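Long-range contact in glucose-6-phosphate isomerase (Chlamydia trachomatis D/UW-3/CX, PDB 6OTU), which catalyses the reversible isomerization of glucose-6-phosphate to fructose-6-phosphate: residues A[312-322]-A[475-486]. Sequence-based numbering, arbitrary orientation.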
loop_
_atom_site.group_PDB
_atom_site.type_symbol
_atom_site.label_atom_id
_atom_site.label_comp_id
_atom_site.label_asym_id
_atom_site.label_seq_id
_atom_site.Cartn_x
_atom_site.Cartn_y
_atom_site.Cartn_z
ATOM N N ASN A 312 20.212 -2.564 -20.842
ATOM C CA ASN A 312 20.445 -1.967 -19.521
ATOM C C ASN A 312 19.128 -1.989 -18.735
ATOM O O ASN A 312 18.189 -1.261 -19.073
ATOM C CB ASN A 312 20.989 -0.535 -19.683
ATOM C CG ASN A 312 21.327 0.156 -18.350
ATOM O OD1 ASN A 312 20.630 -0.020 -17.349
ATOM N ND2 ASN A 312 22.368 1.005 -18.362
ATOM N N LEU A 313 19.056 -2.816 -17.683
ATOM C CA LEU A 313 17.783 -3.011 -16.985
ATOM C C LEU A 313 17.248 -1.719 -16.371
ATOM O O LEU A 313 16.153 -1.282 -16.763
ATOM C CB LEU A 313 17.933 -4.148 -15.966
ATOM C CG LEU A 313 18.139 -5.545 -16.578
ATOM C CD1 LEU A 313 18.697 -6.495 -15.560
ATOM C CD2 LEU A 313 16.830 -6.093 -17.172
ATOM N N PRO A 314 17.960 -1.030 -15.465
ATOM C CA PRO A 314 17.369 0.183 -14.881
ATOM C C PRO A 314 17.154 1.308 -15.883
ATOM O O PRO A 314 16.188 2.068 -15.738
ATOM C CB PRO A 314 18.369 0.568 -13.783
ATOM C CG PRO A 314 19.641 -0.034 -14.189
ATOM C CD PRO A 314 19.304 -1.294 -14.915
ATOM N N LEU A 315 17.988 1.411 -16.916
ATOM C CA LEU A 315 17.807 2.457 -17.915
ATOM C C LEU A 315 16.577 2.196 -18.780
ATOM O O LEU A 315 15.837 3.128 -19.109
ATOM C CB LEU A 315 19.060 2.572 -18.789
ATOM C CG LEU A 315 19.014 3.764 -19.747
ATOM C CD1 LEU A 315 18.730 5.038 -18.951
ATOM C CD2 LEU A 315 20.311 3.890 -20.535
ATOM N N LEU A 316 16.355 0.940 -19.177
ATOM C CA LEU A 316 15.155 0.603 -19.937
ATOM C C LEU A 316 13.904 0.833 -19.101
ATOM O O LEU A 316 12.940 1.456 -19.558
ATOM C CB LEU A 316 15.225 -0.854 -20.406
ATOM C CG LEU A 316 14.145 -1.449 -21.311
ATOM C CD1 LEU A 316 13.790 -0.511 -22.460
ATOM C CD2 LEU A 316 14.618 -2.794 -21.868
ATOM N N SER A 317 13.904 0.336 -17.865
ATOM C CA SER A 317 12.733 0.497 -17.020
ATOM C C SER A 317 12.436 1.978 -16.778
ATOM O O SER A 317 11.280 2.402 -16.847
ATOM C CB SER A 317 12.938 -0.262 -15.715
ATOM O OG SER A 317 12.112 0.267 -14.700
ATOM N N ALA A 318 13.483 2.791 -16.593
ATOM C CA ALA A 318 13.294 4.232 -16.447
ATOM C C ALA A 318 12.661 4.848 -17.693
ATOM O O ALA A 318 11.713 5.636 -17.586
ATOM C CB ALA A 318 14.623 4.913 -16.133
ATOM N N MET A 319 13.161 4.496 -18.891
ATOM C CA MET A 319 12.657 5.141 -20.108
ATOM C C MET A 319 11.250 4.656 -20.466
ATOM O O MET A 319 10.406 5.449 -20.916
ATOM C CB MET A 319 13.623 4.918 -21.275
ATOM C CG MET A 319 15.009 5.463 -21.023
ATOM S SD MET A 319 15.013 7.186 -20.486
ATOM C CE MET A 319 14.385 7.969 -21.971
ATOM N N LEU A 320 10.963 3.367 -20.255
ATOM C CA LEU A 320 9.584 2.891 -20.395
ATOM C C LEU A 320 8.650 3.604 -19.414
ATOM O O LEU A 320 7.494 3.898 -19.743
ATOM C CB LEU A 320 9.535 1.379 -20.182
ATOM C CG LEU A 320 10.180 0.514 -21.276
ATOM C CD1 LEU A 320 10.354 -0.919 -20.812
ATOM C CD2 LEU A 320 9.356 0.577 -22.566
ATOM N N GLY A 321 9.130 3.898 -18.205
ATOM C CA GLY A 321 8.309 4.676 -17.279
ATOM C C GLY A 321 8.059 6.087 -17.780
ATOM O O GLY A 321 6.947 6.606 -17.671
ATOM N N VAL A 322 9.093 6.717 -18.350
ATOM C CA VAL A 322 8.964 8.058 -18.921
ATOM C C VAL A 322 7.984 8.043 -20.089
ATOM O O VAL A 322 7.166 8.959 -20.244
ATOM C CB VAL A 322 10.353 8.581 -19.349
ATOM C CG1 VAL A 322 10.234 9.746 -20.322
ATOM C CG2 VAL A 322 11.207 8.937 -18.137
ATOM N N PHE A 475 18.428 -2.051 -8.678
ATOM C CA PHE A 475 17.680 -1.842 -9.907
ATOM C C PHE A 475 16.746 -0.648 -9.806
ATOM O O PHE A 475 16.727 0.216 -10.686
ATOM C CB PHE A 475 16.890 -3.100 -10.224
ATOM C CG PHE A 475 15.925 -2.938 -11.336
ATOM C CD1 PHE A 475 16.366 -2.913 -12.652
ATOM C CD2 PHE A 475 14.562 -2.860 -11.080
ATOM C CE1 PHE A 475 15.460 -2.790 -13.706
ATOM C CE2 PHE A 475 13.650 -2.733 -12.121
ATOM C CZ PHE A 475 14.095 -2.710 -13.436
ATOM N N TYR A 476 15.945 -0.598 -8.737
ATOM C CA TYR A 476 14.966 0.469 -8.602
ATOM C C TYR A 476 15.633 1.775 -8.198
ATOM O O TYR A 476 15.212 2.850 -8.643
ATOM C CB TYR A 476 13.876 0.063 -7.604
ATOM C CG TYR A 476 12.723 -0.650 -8.277
ATOM C CD1 TYR A 476 11.789 0.067 -9.013
ATOM C CD2 TYR A 476 12.591 -2.047 -8.221
ATOM C CE1 TYR A 476 10.740 -0.571 -9.654
ATOM C CE2 TYR A 476 11.548 -2.697 -8.866
ATOM C CZ TYR A 476 10.619 -1.949 -9.579
ATOM O OH TYR A 476 9.552 -2.545 -10.224
ATOM N N GLU A 477 16.679 1.708 -7.370
ATOM C CA GLU A 477 17.440 2.916 -7.057
ATOM C C GLU A 477 17.917 3.589 -8.336
ATOM O O GLU A 477 17.764 4.800 -8.504
ATOM C CB GLU A 477 18.626 2.594 -6.137
ATOM C CG GLU A 477 18.195 2.143 -4.743
ATOM C CD GLU A 477 19.358 1.884 -3.801
ATOM O OE1 GLU A 477 20.529 1.832 -4.266
ATOM O OE2 GLU A 477 19.101 1.750 -2.580
ATOM N N HIS A 478 18.447 2.808 -9.280
ATOM C CA HIS A 478 18.953 3.406 -10.511
ATOM C C HIS A 478 17.845 3.774 -11.492
ATOM O O HIS A 478 17.975 4.781 -12.202
ATOM C CB HIS A 478 19.974 2.466 -11.146
ATOM C CG HIS A 478 21.177 2.299 -10.286
ATOM N ND1 HIS A 478 21.693 3.346 -9.555
ATOM C CD2 HIS A 478 21.921 1.215 -9.974
ATOM C CE1 HIS A 478 22.730 2.921 -8.857
ATOM N NE2 HIS A 478 22.891 1.632 -9.096
ATOM N N LYS A 479 16.758 2.994 -11.541
ATOM C CA LYS A 479 15.585 3.405 -12.306
ATOM C C LYS A 479 15.164 4.823 -11.941
ATOM O O LYS A 479 14.983 5.674 -12.816
ATOM C CB LYS A 479 14.410 2.449 -12.072
ATOM C CG LYS A 479 13.136 2.982 -12.718
ATOM C CD LYS A 479 11.889 2.250 -12.294
ATOM C CE LYS A 479 10.728 2.659 -13.182
ATOM N NZ LYS A 479 9.441 2.237 -12.595
ATOM N N PHE A 480 15.002 5.091 -10.646
ATOM C CA PHE A 480 14.518 6.403 -10.227
ATOM C C PHE A 480 15.565 7.481 -10.484
ATOM O O PHE A 480 15.224 8.603 -10.882
ATOM C CB PHE A 480 14.113 6.352 -8.753
ATOM C CG PHE A 480 13.005 5.363 -8.474
ATOM C CD1 PHE A 480 11.889 5.303 -9.294
ATOM C CD2 PHE A 480 13.081 4.491 -7.401
ATOM C CE1 PHE A 480 10.863 4.382 -9.047
ATOM C CE2 PHE A 480 12.054 3.572 -7.147
ATOM C CZ PHE A 480 10.954 3.520 -7.964
ATOM N N ALA A 481 16.846 7.148 -10.286
ATOM C CA ALA A 481 17.925 8.080 -10.607
ATOM C C ALA A 481 17.935 8.431 -12.089
ATOM O O ALA A 481 18.111 9.597 -12.461
ATOM C CB ALA A 481 19.279 7.488 -10.190
ATOM N N PHE A 482 17.771 7.425 -12.957
ATOM C CA PHE A 482 17.758 7.700 -14.386
ATOM C C PHE A 482 16.564 8.579 -14.747
ATOM O O PHE A 482 16.689 9.496 -15.567
ATOM C CB PHE A 482 17.750 6.396 -15.188
ATOM C CG PHE A 482 19.127 5.785 -15.420
ATOM C CD1 PHE A 482 20.175 6.548 -15.916
ATOM C CD2 PHE A 482 19.352 4.431 -15.167
ATOM C CE1 PHE A 482 21.429 5.989 -16.143
ATOM C CE2 PHE A 482 20.607 3.863 -15.395
ATOM C CZ PHE A 482 21.643 4.642 -15.885
ATOM N N GLN A 483 15.408 8.339 -14.122
ATOM C CA GLN A 483 14.252 9.193 -14.403
ATOM C C GLN A 483 14.512 10.628 -13.946
ATOM O O GLN A 483 14.214 11.582 -14.674
ATOM C CB GLN A 483 12.987 8.617 -13.754
ATOM C CG GLN A 483 12.618 7.229 -14.271
ATOM C CD GLN A 483 11.219 6.759 -13.899
ATOM O OE1 GLN A 483 10.545 6.100 -14.701
ATOM N NE2 GLN A 483 10.778 7.075 -12.689
ATOM N N GLY A 484 15.092 10.800 -12.757
ATOM C CA GLY A 484 15.455 12.139 -12.317
ATOM C C GLY A 484 16.465 12.807 -13.237
ATOM O O GLY A 484 16.344 14.000 -13.536
ATOM N N PHE A 485 17.486 12.051 -13.691
ATOM C CA PHE A 485 18.484 12.601 -14.615
ATOM C C PHE A 485 17.839 13.036 -15.918
ATOM O O PHE A 485 18.242 14.041 -16.524
ATOM C CB PHE A 485 19.576 11.568 -14.922
ATOM C CG PHE A 485 20.431 11.204 -13.748
ATOM C CD1 PHE A 485 20.700 12.127 -12.755
ATOM C CD2 PHE A 485 20.985 9.935 -13.650
ATOM C CE1 PHE A 485 21.496 11.793 -11.680
ATOM C CE2 PHE A 485 21.779 9.591 -12.574
ATOM C CZ PHE A 485 22.038 10.523 -11.585
ATOM N N CYS A 486 16.834 12.283 -16.360
ATOM C CA CYS A 486 16.145 12.597 -17.601
ATOM C C CYS A 486 15.266 13.840 -17.430
ATOM O O CYS A 486 15.353 14.783 -18.229
ATOM C CB CYS A 486 15.323 11.388 -18.045
ATOM S SG CYS A 486 14.527 11.581 -19.635
#
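Leu315 lays its CD1 methyl over one face of the Phe482 ring, a CH-pi contact 3.7 Å from the ring centroid and only 15° off the normal, while the edge of the Phe475 ring meets the first turn of helix 313-327, with CE1 3.4 Å from Leu313 C. With chi1 at 171°, CG of Phe475 lies trans to N, and the ring is set beside Leu313 CB, with CZ against Ser317 CB. The helix segments 313-322 and 475-486 cross at -51°; they belong to helices 313-327 and 466-487, which pack in the buried interior of the phosphoglucose isomerase fold, away from the substrate pocket.

Pro314, whose CA is nearest that of Lys479, sits between the two rings. It presses its CB against Phe475 O and the CB of His478, whose NE2 is hydrogen-bonded to Asp301 OD1. One turn further on, Ala318 CB sits 3.4 Å from Lys479 O. Gln483 then enters as a knob in the hole formed by Ser317, Ala318, Gly321 and Val322, its CG 3.6 Å from Ala318 CB. The extended Lys479 chain runs alongside Ser317 to a salt bridge with Glu402 on strand 401-406. Asn312 is the N-cap of helix 313-327, and both ends of its amide are held: ND2 is hydrogen-bonded to Thr306 O, and OD1 accepts from Leu315 N at 3.0 Å, with the donor lying above the carbonyl plane.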